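Local atomic coordinates of exopolysaccharide biosynthesis protein (Pantoea stewartii subsp. stewartii DC283, PDB entry 6TGF), a protein that modifies the glycan of the bacterial biofilm, probably as a hydrolase, and is built around a trimeric parallel beta-helix like that of bacteriophage tailspikes. Residues B[559-564]-B[627-632]; B[604-607]-B[611-614]; B[71-76]-B[122-127]; B[87-92]-B[103-108]. All coordinates share one frame; numbering follows the deposited sequence.

Interaction 1: residues B[559-564]-B[627-632]; sequences WEIEVF and TQVFIR
The carboxylate of Glu562 is gripped by Arg590 of its own chain and Lys645 of the second subunit, a salt bridge to each, while its neighbours Ile561 and Val563 make the contact with Val629 and Ile631. Ile561 and Val563 spend their backbone polar groups on strand 589-597, where they hydrogen-bond with Ile593 and Ala591, and send their side chains out of the sheet. No hydrogen bond joins 559-564 to 627-632. The two strands run in the same general direction in different sheets, with the CA atoms of Ile561 and Val629 9.4 Å apart. This spacing is bridged by methyl groups. Ile561 CD1 and Val629 CG2 meet tip to tip at 4.2 Å; Ile561 CG1 stands beside its own backbone N (chi1 -63°), and the extended end of the chain carries CD1 across. One pair further along, Val563 CG2 lies 4.3 Å from Ile631 CD1, and Val614 lies against both Val563 and Ile631. All four residues are buried, as expected between the two antiparallel sheets of a beta sandwich. Glu560, Glu562 and Phe564, on the other side of the strand, meet the partner subunits, Glu560 through a salt bridge to Arg590 of the third. One strand therefore presents aliphatic groups to the sandwich interior and a face with two glutamates and a phenylalanine to the trimer interface. Burial of branched side chains rather than directional bonding joins the sheets at this point.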
loop_
_atom_site.group_PDB
_atom_site.type_symbol
_atom_site.label_atom_id
_atom_site.label_comp_id
_atom_site.label_asym_id
_atom_site.label_seq_id
_atom_site.Cartn_x
_atom_site.Cartn_y
_atom_site.Cartn_z
ATOM N N TRP B 559 19.200 27.590 27.967
ATOM C CA TRP B 559 18.093 28.012 27.067
ATOM C C TRP B 559 18.327 29.465 26.639
ATOM O O TRP B 559 18.766 30.264 27.491
ATOM C CB TRP B 559 16.729 27.874 27.758
ATOM C CG TRP B 559 16.363 26.484 28.173
ATOM C CD1 TRP B 559 16.679 25.866 29.348
ATOM C CD2 TRP B 559 15.571 25.542 27.428
ATOM N NE1 TRP B 559 16.153 24.602 29.379
ATOM C CE2 TRP B 559 15.470 24.374 28.215
ATOM C CE3 TRP B 559 14.948 25.565 26.175
ATOM C CZ2 TRP B 559 14.772 23.246 27.786
ATOM C CZ3 TRP B 559 14.261 24.450 25.751
ATOM C CH2 TRP B 559 14.174 23.307 26.548
ATOM N N GLU B 560 18.038 29.788 25.375
ATOM C CA GLU B 560 17.945 31.182 24.868
ATOM C C GLU B 560 16.594 31.357 24.168
ATOM O O GLU B 560 16.426 30.798 23.069
ATOM C CB GLU B 560 19.103 31.513 23.924
ATOM C CG GLU B 560 19.090 32.950 23.433
ATOM C CD GLU B 560 20.212 33.303 22.473
ATOM O OE1 GLU B 560 21.180 33.953 22.911
ATOM O OE2 GLU B 560 20.114 32.932 21.287
ATOM N N ILE B 561 15.672 32.091 24.798
ATOM C CA ILE B 561 14.344 32.462 24.225
ATOM C C ILE B 561 14.494 33.801 23.498
ATOM O O ILE B 561 14.649 34.834 24.185
ATOM C CB ILE B 561 13.260 32.528 25.319
ATOM C CG1 ILE B 561 13.035 31.165 25.980
ATOM C CG2 ILE B 561 11.963 33.101 24.762
ATOM C CD1 ILE B 561 12.341 31.243 27.319
ATOM N N GLU B 562 14.460 33.772 22.163
ATOM C CA GLU B 562 14.450 34.979 21.297
ATOM C C GLU B 562 13.000 35.437 21.115
ATOM O O GLU B 562 12.222 34.690 20.492
ATOM C CB GLU B 562 15.100 34.676 19.945
ATOM C CG GLU B 562 15.050 35.838 18.970
ATOM C CD GLU B 562 15.577 35.520 17.583
ATOM O OE1 GLU B 562 15.502 36.402 16.710
ATOM O OE2 GLU B 562 16.054 34.387 17.376
ATOM N N VAL B 563 12.655 36.610 21.656
ATOM C CA VAL B 563 11.371 37.318 21.374
ATOM C C VAL B 563 11.602 38.199 20.143
ATOM O O VAL B 563 12.019 39.362 20.313
ATOM C CB VAL B 563 10.878 38.136 22.584
ATOM C CG1 VAL B 563 9.556 38.836 22.298
ATOM C CG2 VAL B 563 10.759 37.275 23.833
ATOM N N PHE B 564 11.369 37.644 18.950
ATOM C CA PHE B 564 11.548 38.330 17.646
ATOM C C PHE B 564 10.335 39.223 17.374
ATOM O O PHE B 564 9.204 38.796 17.666
ATOM C CB PHE B 564 11.753 37.317 16.519
ATOM C CG PHE B 564 11.900 37.939 15.155
ATOM C CD1 PHE B 564 13.052 38.634 14.821
ATOM C CD2 PHE B 564 10.885 37.849 14.215
ATOM C CE1 PHE B 564 13.189 39.219 13.571
ATOM C CE2 PHE B 564 11.026 38.433 12.965
ATOM C CZ PHE B 564 12.177 39.117 12.646
ATOM N N THR B 627 11.605 25.723 35.331
ATOM C CA THR B 627 11.758 27.205 35.321
ATOM C C THR B 627 10.626 27.832 34.496
ATOM O O THR B 627 10.622 27.629 33.266
ATOM C CB THR B 627 13.118 27.624 34.745
ATOM O OG1 THR B 627 14.141 26.849 35.369
ATOM C CG2 THR B 627 13.405 29.098 34.935
ATOM N N GLN B 628 9.708 28.560 35.144
ATOM C CA GLN B 628 8.674 29.390 34.465
ATOM C C GLN B 628 9.283 30.752 34.119
ATOM O O GLN B 628 9.912 31.353 35.010
ATOM C CB GLN B 628 7.433 29.578 35.340
ATOM C CG GLN B 628 6.633 28.301 35.553
ATOM C CD GLN B 628 6.988 27.615 36.848
ATOM O OE1 GLN B 628 6.777 28.152 37.933
ATOM N NE2 GLN B 628 7.524 26.410 36.741
ATOM N N VAL B 629 9.101 31.210 32.876
ATOM C CA VAL B 629 9.619 32.513 32.363
ATOM C C VAL B 629 8.425 33.419 32.042
ATOM O O VAL B 629 7.551 32.989 31.266
ATOM C CB VAL B 629 10.529 32.316 31.135
ATOM C CG1 VAL B 629 11.029 33.640 30.573
ATOM C CG2 VAL B 629 11.701 31.398 31.448
ATOM N N PHE B 630 8.400 34.619 32.632
ATOM C CA PHE B 630 7.406 35.693 32.371
ATOM C C PHE B 630 8.108 36.857 31.663
ATOM O O PHE B 630 9.286 37.123 31.973
ATOM C CB PHE B 630 6.760 36.166 33.676
ATOM C CG PHE B 630 5.926 35.133 34.390
ATOM C CD1 PHE B 630 6.525 34.111 35.110
ATOM C CD2 PHE B 630 4.541 35.192 34.359
ATOM C CE1 PHE B 630 5.759 33.163 35.771
ATOM C CE2 PHE B 630 3.775 34.246 35.025
ATOM C CZ PHE B 630 4.385 33.233 35.728
ATOM N N ILE B 631 7.409 37.518 30.735
ATOM C CA ILE B 631 7.898 38.740 30.029
ATOM C C ILE B 631 6.816 39.824 30.111
ATOM O O ILE B 631 5.629 39.499 29.913
ATOM C CB ILE B 631 8.310 38.433 28.572
ATOM C CG1 ILE B 631 7.151 37.913 27.715
ATOM C CG2 ILE B 631 9.491 37.474 28.543
ATOM C CD1 ILE B 631 7.341 38.144 26.233
ATOM N N ARG B 632 7.222 41.057 30.426
ATOM C CA ARG B 632 6.355 42.262 30.372
ATOM C C ARG B 632 6.375 42.782 28.932
ATOM O O ARG B 632 7.275 43.577 28.595
ATOM C CB ARG B 632 6.821 43.319 31.378
ATOM C CG ARG B 632 5.843 44.470 31.562
ATOM C CD ARG B 632 6.048 45.220 32.865
ATOM N NE ARG B 632 4.798 45.802 33.337
ATOM C CZ ARG B 632 4.466 47.090 33.274
ATOM N NH1 ARG B 632 5.297 47.983 32.762
ATOM N NH2 ARG B 632 3.291 47.487 33.733
#

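Interaction 2: residues B[604-607]-B[611-614]; sequences ASWS and SSPV
Trp606 lies in a fully extended strand, whereas the stretch carrying Ser612 and Val614 is irregular, bent at Pro613 before the chain extends again. The indole leaves the strand between its own backbone N and carbonyl carbon (chi1 73°), and the far end of its six-membered ring meets the bend. Val614 comes in obliquely over one face: its CG1 sits 4.2 Å from the centroid of the Trp606 six-membered ring and 19° off the ring normal, a CH-pi contact displaced toward the rim beside CZ3. The carbonyl of the same valine approaches too, with Val614 O 3.5 Å from Trp606 CH2. Ser612 lies at the ring edge, near its plane, OG being 4.2 Å from Trp606 CZ3. That hydroxyl donates to Val614 O over 2.7 Å, in the carbonyl plane and on a lone pair, so a polar link closes the bend where its atoms adjoin the aromatic ring. Trp606 also packs on Ile593 and Val617 and on the loop residues Ala676 and Gln678, while the second subunit supplies Asn684 against Trp606 and His683 against Ser612. Strand 602-610 is outermost within this chain in one antiparallel sheet, next to strand 589-597; strand 614-620, which begins at Val614, belongs to the other. The bend thus carries the chain from one sheet of the sandwich to the other, with Val614 resting on Ala591 and Val563.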
loop_
_atom_site.group_PDB
_atom_site.type_symbol
_atom_site.label_atom_id
_atom_site.label_comp_id
_atom_site.label_asym_id
_atom_site.label_seq_id
_atom_site.Cartn_x
_atom_site.Cartn_y
_atom_site.Cartn_z
ATOM N N ALA B 604 18.456 33.636 35.304
ATOM C CA ALA B 604 18.177 34.230 33.976
ATOM C C ALA B 604 18.922 35.560 33.816
ATOM O O ALA B 604 19.519 36.038 34.797
ATOM C CB ALA B 604 16.689 34.403 33.794
ATOM N N SER B 605 18.880 36.112 32.601
ATOM C CA SER B 605 19.490 37.401 32.183
ATOM C C SER B 605 19.092 37.661 30.727
ATOM O O SER B 605 19.102 36.689 29.944
ATOM C CB SER B 605 20.990 37.379 32.355
ATOM O OG SER B 605 21.595 38.491 31.712
ATOM N N TRP B 606 18.731 38.901 30.381
ATOM C CA TRP B 606 18.150 39.227 29.050
ATOM C C TRP B 606 18.717 40.539 28.493
ATOM O O TRP B 606 18.910 41.491 29.272
ATOM C CB TRP B 606 16.617 39.245 29.125
ATOM C CG TRP B 606 16.027 40.424 29.837
ATOM C CD1 TRP B 606 15.920 40.607 31.185
ATOM C CD2 TRP B 606 15.427 41.581 29.227
ATOM N NE1 TRP B 606 15.304 41.800 31.456
ATOM C CE2 TRP B 606 14.989 42.419 30.275
ATOM C CE3 TRP B 606 15.222 41.992 27.904
ATOM C CZ2 TRP B 606 14.364 43.642 30.035
ATOM C CZ3 TRP B 606 14.604 43.201 27.669
ATOM C CH2 TRP B 606 14.182 44.013 28.722
ATOM N N SER B 607 18.967 40.553 27.180
ATOM C CA SER B 607 19.397 41.720 26.366
ATOM C C SER B 607 18.299 42.049 25.348
ATOM O O SER B 607 17.315 41.289 25.282
ATOM C CB SER B 607 20.711 41.436 25.686
ATOM O OG SER B 607 20.677 40.181 25.023
ATOM N N SER B 611 13.901 48.536 18.695
ATOM C CA SER B 611 12.680 48.882 19.469
ATOM C C SER B 611 12.165 47.628 20.186
ATOM O O SER B 611 11.262 46.962 19.649
ATOM C CB SER B 611 11.635 49.498 18.570
ATOM O OG SER B 611 10.488 49.887 19.312
ATOM N N SER B 612 12.732 47.326 21.359
ATOM C CA SER B 612 12.517 46.071 22.132
ATOM C C SER B 612 11.024 45.786 22.291
ATOM O O SER B 612 10.254 46.688 22.606
ATOM C CB SER B 612 13.193 46.142 23.475
ATOM O OG SER B 612 13.031 44.925 24.188
ATOM N N PRO B 613 10.575 44.527 22.079
ATOM C CA PRO B 613 9.199 44.137 22.389
ATOM C C PRO B 613 8.973 43.845 23.882
ATOM O O PRO B 613 7.826 43.713 24.269
ATOM C CB PRO B 613 9.009 42.868 21.545
ATOM C CG PRO B 613 10.390 42.247 21.497
ATOM C CD PRO B 613 11.354 43.416 21.508
ATOM N N VAL B 614 10.053 43.759 24.670
ATOM C CA VAL B 614 10.034 43.381 26.116
ATOM C C VAL B 614 10.623 44.531 26.945
ATOM O O VAL B 614 11.655 45.091 26.530
ATOM C CB VAL B 614 10.803 42.064 26.347
ATOM C CG1 VAL B 614 10.926 41.712 27.823
ATOM C CG2 VAL B 614 10.176 40.911 25.577
#

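Interaction 3: residues B[71-76]-B[122-127]; sequences LWIGRA and LIANPS
A water molecule bridges Ala76 and Ser127 where the two segments come closest, accepting from Ala76 N at 2.9 Å and donating to Ser127 O at 2.7 Å. It is the polar link in a contact that has no direct hydrogen bond between 71-76 and 122-127. The side chains of the same two residues also adjoin, the methyl of Ala76 lying against the Ser127 hydroxyl. The turn leading to Ser127 is shaped by Asn125, whose OD1 accepts from Ser127 N at 2.9 Å. This is an Asx turn, with the donor 39° out of the carbonyl plane rather than on a lone pair.

Further back along both segments the chemistry becomes apolar. Ile73 CG2 faces Ala124 CB at 4.3 Å, the short alanine leaving the branched side chain to bridge most of the gap. Next to it, Leu71 CD2 meets Leu122 CD1 at 4.3 Å; Leu71 has CG anti to the backbone N (chi1 177°), and CD1 of Leu122 is extended from its CA. These four residues are buried, whereas Ala76 and Ser127 are partly exposed, so the contact passes from interior to periphery as the segments leave their strands.

The two segments run 26° from parallel, taken from first to last CA, yet their strands belong to different antiparallel sheets of the region assigned to the head-binding family. Strand 69-74 lies between 105-107 and 129-134, and strand 121-124 between 89-92 and 48-51. Leu51, Val89 and Met130 add further apolar side chains around the leucine and isoleucine layer.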
loop_
_atom_site.group_PDB
_atom_site.type_symbol
_atom_site.label_atom_id
_atom_site.label_comp_id
_atom_site.label_asym_id
_atom_site.label_seq_id
_atom_site.Cartn_x
_atom_site.Cartn_y
_atom_site.Cartn_z
ATOM N N LEU B 71 -18.067 -58.888 -32.102
ATOM C CA LEU B 71 -16.972 -57.918 -32.378
ATOM C C LEU B 71 -16.318 -58.260 -33.724
ATOM O O LEU B 71 -16.004 -59.446 -33.948
ATOM C CB LEU B 71 -15.959 -57.975 -31.229
ATOM C CG LEU B 71 -14.722 -57.085 -31.374
ATOM C CD1 LEU B 71 -15.103 -55.611 -31.398
ATOM C CD2 LEU B 71 -13.729 -57.356 -30.256
ATOM N N TRP B 72 -16.134 -57.247 -34.578
ATOM C CA TRP B 72 -15.446 -57.336 -35.895
ATOM C C TRP B 72 -14.195 -56.453 -35.873
ATOM O O TRP B 72 -14.299 -55.300 -35.420
ATOM C CB TRP B 72 -16.386 -56.908 -37.030
ATOM C CG TRP B 72 -17.420 -57.916 -37.428
ATOM C CD1 TRP B 72 -17.285 -58.912 -38.351
ATOM C CD2 TRP B 72 -18.773 -57.997 -36.946
ATOM N NE1 TRP B 72 -18.455 -59.614 -38.469
ATOM C CE2 TRP B 72 -19.387 -59.074 -37.621
ATOM C CE3 TRP B 72 -19.520 -57.273 -36.011
ATOM C CZ2 TRP B 72 -20.708 -59.446 -37.381
ATOM C CZ3 TRP B 72 -20.828 -57.637 -35.779
ATOM C CH2 TRP B 72 -21.412 -58.710 -36.456
ATOM N N ILE B 73 -13.065 -56.983 -36.349
ATOM C CA ILE B 73 -11.803 -56.226 -36.609
ATOM C C ILE B 73 -11.526 -56.313 -38.114
ATOM O O ILE B 73 -11.164 -57.408 -38.582
ATOM C CB ILE B 73 -10.625 -56.777 -35.778
ATOM C CG1 ILE B 73 -11.023 -57.096 -34.333
ATOM C CG2 ILE B 73 -9.434 -55.833 -35.841
ATOM C CD1 ILE B 73 -11.437 -55.893 -33.517
ATOM N N GLY B 74 -11.713 -55.206 -38.839
ATOM C CA GLY B 74 -11.619 -55.155 -40.312
ATOM C C GLY B 74 -10.531 -54.210 -40.789
ATOM O O GLY B 74 -9.925 -53.524 -39.942
ATOM N N ARG B 75 -10.297 -54.177 -42.105
ATOM C CA ARG B 75 -9.287 -53.305 -42.760
ATOM C C ARG B 75 -9.660 -51.838 -42.526
ATOM O O ARG B 75 -10.863 -51.515 -42.603
ATOM C CB ARG B 75 -9.217 -53.581 -44.264
ATOM C CG ARG B 75 -8.034 -52.917 -44.957
ATOM C CD ARG B 75 -8.144 -52.893 -46.468
ATOM N NE ARG B 75 -9.154 -53.813 -46.970
ATOM C CZ ARG B 75 -10.338 -53.461 -47.464
ATOM N NH1 ARG B 75 -10.691 -52.190 -47.549
ATOM N NH2 ARG B 75 -11.170 -54.398 -47.881
ATOM N N ALA B 76 -8.660 -50.990 -42.267
ATOM C CA ALA B 76 -8.816 -49.528 -42.093
ATOM C C ALA B 76 -9.444 -48.932 -43.360
ATOM O O ALA B 76 -8.880 -49.144 -44.453
ATOM C CB ALA B 76 -7.480 -48.899 -41.783
ATOM N N LEU B 122 -5.868 -59.707 -27.748
ATOM C CA LEU B 122 -6.188 -59.788 -29.197
ATOM C C LEU B 122 -5.139 -58.977 -29.964
ATOM O O LEU B 122 -5.148 -57.738 -29.833
ATOM C CB LEU B 122 -7.601 -59.247 -29.443
ATOM C CG LEU B 122 -8.742 -60.053 -28.821
ATOM C CD1 LEU B 122 -10.083 -59.391 -29.096
ATOM C CD2 LEU B 122 -8.748 -61.487 -29.330
ATOM N N ILE B 123 -4.253 -59.658 -30.701
ATOM C CA ILE B 123 -3.215 -59.024 -31.567
ATOM C C ILE B 123 -3.781 -58.880 -32.984
ATOM O O ILE B 123 -4.376 -59.855 -33.490
ATOM C CB ILE B 123 -1.891 -59.821 -31.545
ATOM C CG1 ILE B 123 -1.214 -59.759 -30.173
ATOM C CG2 ILE B 123 -0.949 -59.354 -32.645
ATOM C CD1 ILE B 123 -1.445 -60.975 -29.317
ATOM N N ALA B 124 -3.597 -57.703 -33.588
ATOM C CA ALA B 124 -3.979 -57.376 -34.982
ATOM C C ALA B 124 -3.255 -56.097 -35.419
ATOM O O ALA B 124 -2.481 -55.547 -34.609
ATOM C CB ALA B 124 -5.478 -57.226 -35.085
ATOM N N ASN B 125 -3.493 -55.655 -36.656
ATOM C CA ASN B 125 -2.940 -54.394 -37.221
ATOM C C ASN B 125 -3.445 -53.228 -36.376
ATOM O O ASN B 125 -4.651 -53.093 -36.188
ATOM C CB ASN B 125 -3.325 -54.230 -38.694
ATOM C CG ASN B 125 -2.531 -53.161 -39.414
ATOM O OD1 ASN B 125 -2.137 -52.158 -38.822
ATOM N ND2 ASN B 125 -2.304 -53.360 -40.702
ATOM N N PRO B 126 -2.559 -52.362 -35.824
ATOM C CA PRO B 126 -3.003 -51.174 -35.093
ATOM C C PRO B 126 -3.915 -50.289 -35.958
ATOM O O PRO B 126 -4.819 -49.678 -35.417
ATOM C CB PRO B 126 -1.704 -50.443 -34.712
ATOM C CG PRO B 126 -0.641 -51.050 -35.606
ATOM C CD PRO B 126 -1.093 -52.472 -35.856
ATOM N N SER B 127 -3.654 -50.248 -37.268
ATOM C CA SER B 127 -4.546 -49.649 -38.294
ATOM C C SER B 127 -5.626 -50.671 -38.663
ATOM O O SER B 127 -5.299 -51.649 -39.362
ATOM C CB SER B 127 -3.763 -49.201 -39.504
ATOM O OG SER B 127 -4.574 -48.423 -40.370
HETATM O O HOH W 1 -6.105 -52.332 -41.839
#

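Interaction 4: residues B[87-92]-B[103-108]; sequences IPVFLR and QPITLN
Gln103 places CG beside its own backbone N, anti to the carbonyl carbon (chi1 -58°), and continues as an extended chain (chi2 -165°) that delivers the amide to Ile87 and Val89. The glutamine crosses Val89 at about a right angle, and its NE2 lies 3.3 Å from Val89 CG2, the methyl branch beside the valine's backbone N. NE2 also lies 2.7 Å from Ile87 O, at an angle too poor for a hydrogen bond. A hydrogen bond is made at the other amide atom: Gln103 OE1 accepts from the backbone N of Ile73, which holds that end of the side chain beside strand 69-74. The other branch of Val89 packs on Ile105, CG1 lying 4.2 Å from Ile105 CD1 as the two side chains meet at a slant.

These residues lie where the chain passes between two antiparallel sheets of the head-binding region. Strand 89-92 pairs with 98-101 in one of them, Val89 bonding through its backbone with Ile101; after that hairpin, Gln103 and the cis peptide before Pro104 lead into 105-107, an outermost strand of the other sheet. Val89 is buried and also touches Ile73, whereas Ile105 is partly exposed, packs on Leu122 and lies about 4 Å, side chain to nearest atom, from a bound tetraethylene glycol, probably from the crystallisation liquor. At the end of the segment Asn108 takes the N-cap position of helix 109-117, its OD1 accepting from the backbone N of Asn111.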
loop_
_atom_site.group_PDB
_atom_site.type_symbol
_atom_site.label_atom_id
_atom_site.label_comp_id
_atom_site.label_asym_id
_atom_site.label_seq_id
_atom_site.Cartn_x
_atom_site.Cartn_y
_atom_site.Cartn_z
ATOM N N ILE B 87 -9.842 -58.630 -41.169
ATOM C CA ILE B 87 -8.363 -58.858 -41.158
ATOM C C ILE B 87 -8.044 -59.903 -40.090
ATOM O O ILE B 87 -8.835 -60.109 -39.172
ATOM C CB ILE B 87 -7.587 -57.540 -40.943
ATOM C CG1 ILE B 87 -7.859 -56.906 -39.575
ATOM C CG2 ILE B 87 -7.869 -56.569 -42.080
ATOM C CD1 ILE B 87 -6.808 -55.906 -39.144
ATOM N N PRO B 88 -6.888 -60.604 -40.177
ATOM C CA PRO B 88 -6.543 -61.630 -39.193
ATOM C C PRO B 88 -6.374 -61.053 -37.779
ATOM O O PRO B 88 -5.690 -60.053 -37.627
ATOM C CB PRO B 88 -5.228 -62.236 -39.710
ATOM C CG PRO B 88 -4.667 -61.200 -40.664
ATOM C CD PRO B 88 -5.865 -60.467 -41.226
ATOM N N VAL B 89 -7.027 -61.686 -36.799
ATOM C CA VAL B 89 -6.919 -61.383 -35.340
ATOM C C VAL B 89 -6.415 -62.647 -34.639
ATOM O O VAL B 89 -6.961 -63.730 -34.922
ATOM C CB VAL B 89 -8.267 -60.923 -34.753
ATOM C CG1 VAL B 89 -8.132 -60.456 -33.311
ATOM C CG2 VAL B 89 -8.913 -59.839 -35.596
ATOM N N PHE B 90 -5.417 -62.506 -33.763
ATOM C CA PHE B 90 -4.780 -63.619 -33.013
ATOM C C PHE B 90 -5.054 -63.445 -31.515
ATOM O O PHE B 90 -4.763 -62.362 -30.972
ATOM C CB PHE B 90 -3.283 -63.675 -33.323
ATOM C CG PHE B 90 -2.961 -63.588 -34.792
ATOM C CD1 PHE B 90 -3.079 -64.697 -35.613
ATOM C CD2 PHE B 90 -2.561 -62.390 -35.360
ATOM C CE1 PHE B 90 -2.794 -64.611 -36.968
ATOM C CE2 PHE B 90 -2.276 -62.307 -36.713
ATOM C CZ PHE B 90 -2.392 -63.417 -37.515
ATOM N N LEU B 91 -5.617 -64.479 -30.884
ATOM C CA LEU B 91 -5.828 -64.551 -29.414
ATOM C C LEU B 91 -4.557 -65.110 -28.769
ATOM O O LEU B 91 -4.200 -66.262 -29.077
ATOM C CB LEU B 91 -7.039 -65.438 -29.103
ATOM C CG LEU B 91 -7.300 -65.701 -27.619
ATOM C CD1 LEU B 91 -7.653 -64.419 -26.882
ATOM C CD2 LEU B 91 -8.396 -66.735 -27.432
ATOM N N ARG B 92 -3.905 -64.310 -27.920
ATOM C CA ARG B 92 -2.762 -64.734 -27.068
ATOM C C ARG B 92 -3.313 -65.247 -25.733
ATOM O O ARG B 92 -4.158 -64.546 -25.147
ATOM C CB ARG B 92 -1.794 -63.567 -26.856
ATOM C CG ARG B 92 -0.631 -63.880 -25.927
ATOM C CD ARG B 92 0.250 -62.665 -25.724
ATOM N NE ARG B 92 -0.288 -61.755 -24.721
ATOM C CZ ARG B 92 0.106 -60.497 -24.546
ATOM N NH1 ARG B 92 1.044 -59.977 -25.321
ATOM N NH2 ARG B 92 -0.446 -59.758 -23.600
ATOM N N GLN B 103 -13.806 -64.708 -36.918
ATOM C CA GLN B 103 -14.708 -63.544 -36.722
ATOM C C GLN B 103 -16.093 -63.895 -37.266
ATOM O O GLN B 103 -16.211 -64.726 -38.163
ATOM C CB GLN B 103 -14.121 -62.310 -37.405
ATOM C CG GLN B 103 -12.732 -61.949 -36.900
ATOM C CD GLN B 103 -12.328 -60.552 -37.299
ATOM O OE1 GLN B 103 -13.058 -59.589 -37.078
ATOM N NE2 GLN B 103 -11.152 -60.431 -37.891
ATOM N N PRO B 104 -17.185 -63.287 -36.746
ATOM C CA PRO B 104 -17.105 -62.292 -35.677
ATOM C C PRO B 104 -16.757 -62.900 -34.310
ATOM O O PRO B 104 -17.079 -64.051 -34.086
ATOM C CB PRO B 104 -18.519 -61.701 -35.632
ATOM C CG PRO B 104 -19.403 -62.823 -36.127
ATOM C CD PRO B 104 -18.571 -63.544 -37.167
ATOM N N ILE B 105 -16.116 -62.109 -33.446
ATOM C CA ILE B 105 -15.710 -62.517 -32.067
ATOM C C ILE B 105 -16.923 -62.351 -31.145
ATOM O O ILE B 105 -17.407 -61.212 -31.008
ATOM C CB ILE B 105 -14.492 -61.709 -31.575
ATOM C CG1 ILE B 105 -13.334 -61.779 -32.575
ATOM C CG2 ILE B 105 -14.072 -62.160 -30.181
ATOM C CD1 ILE B 105 -12.125 -60.962 -32.188
ATOM N N THR B 106 -17.387 -63.452 -30.548
ATOM C CA THR B 106 -18.541 -63.496 -29.612
ATOM C C THR B 106 -18.125 -62.877 -28.273
ATOM O O THR B 106 -17.119 -63.339 -27.704
ATOM C CB THR B 106 -19.043 -64.934 -29.429
ATOM O OG1 THR B 106 -19.379 -65.448 -30.719
ATOM C CG2 THR B 106 -20.244 -65.035 -28.517
ATOM N N LEU B 107 -18.872 -61.874 -27.801
ATOM C CA LEU B 107 -18.655 -61.204 -26.490
ATOM C C LEU B 107 -19.824 -61.526 -25.553
ATOM O O LEU B 107 -20.983 -61.336 -25.964
ATOM C CB LEU B 107 -18.527 -59.692 -26.700
ATOM C CG LEU B 107 -17.413 -59.226 -27.639
ATOM C CD1 LEU B 107 -17.262 -57.715 -27.570
ATOM C CD2 LEU B 107 -16.086 -59.898 -27.318
ATOM N N ASN B 108 -19.507 -61.999 -24.345
ATOM C CA ASN B 108 -20.467 -62.298 -23.247
ATOM C C ASN B 108 -19.664 -62.445 -21.949
ATOM O O ASN B 108 -18.430 -62.601 -22.047
ATOM C CB ASN B 108 -21.324 -63.529 -23.559
ATOM C CG ASN B 108 -20.514 -64.773 -23.857
ATOM O OD1 ASN B 108 -19.573 -65.098 -23.138
ATOM N ND2 ASN B 108 -20.884 -65.484 -24.910
#

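In the fold
The contacts form two pairs at opposite ends of the chain, with interactions 1 and 3 about 111 Å apart between centres. Interactions 1 and 2 share the C-terminal sandwich: 1 is a wholly buried aliphatic contact between sheets, while 2 lies on the connection between them and adds an aromatic face. Val614 joins the two by packing on Val563 and Ile631, and both contacts touch the second subunit. Interactions 3 and 4 belong to the head-binding region and meet no other chain. There buried apolar pairs give way to a bridging water in 3, while 4, only partly buried, sets an amide beside its apolar pair, and Gln103 ties the two together through Ile73.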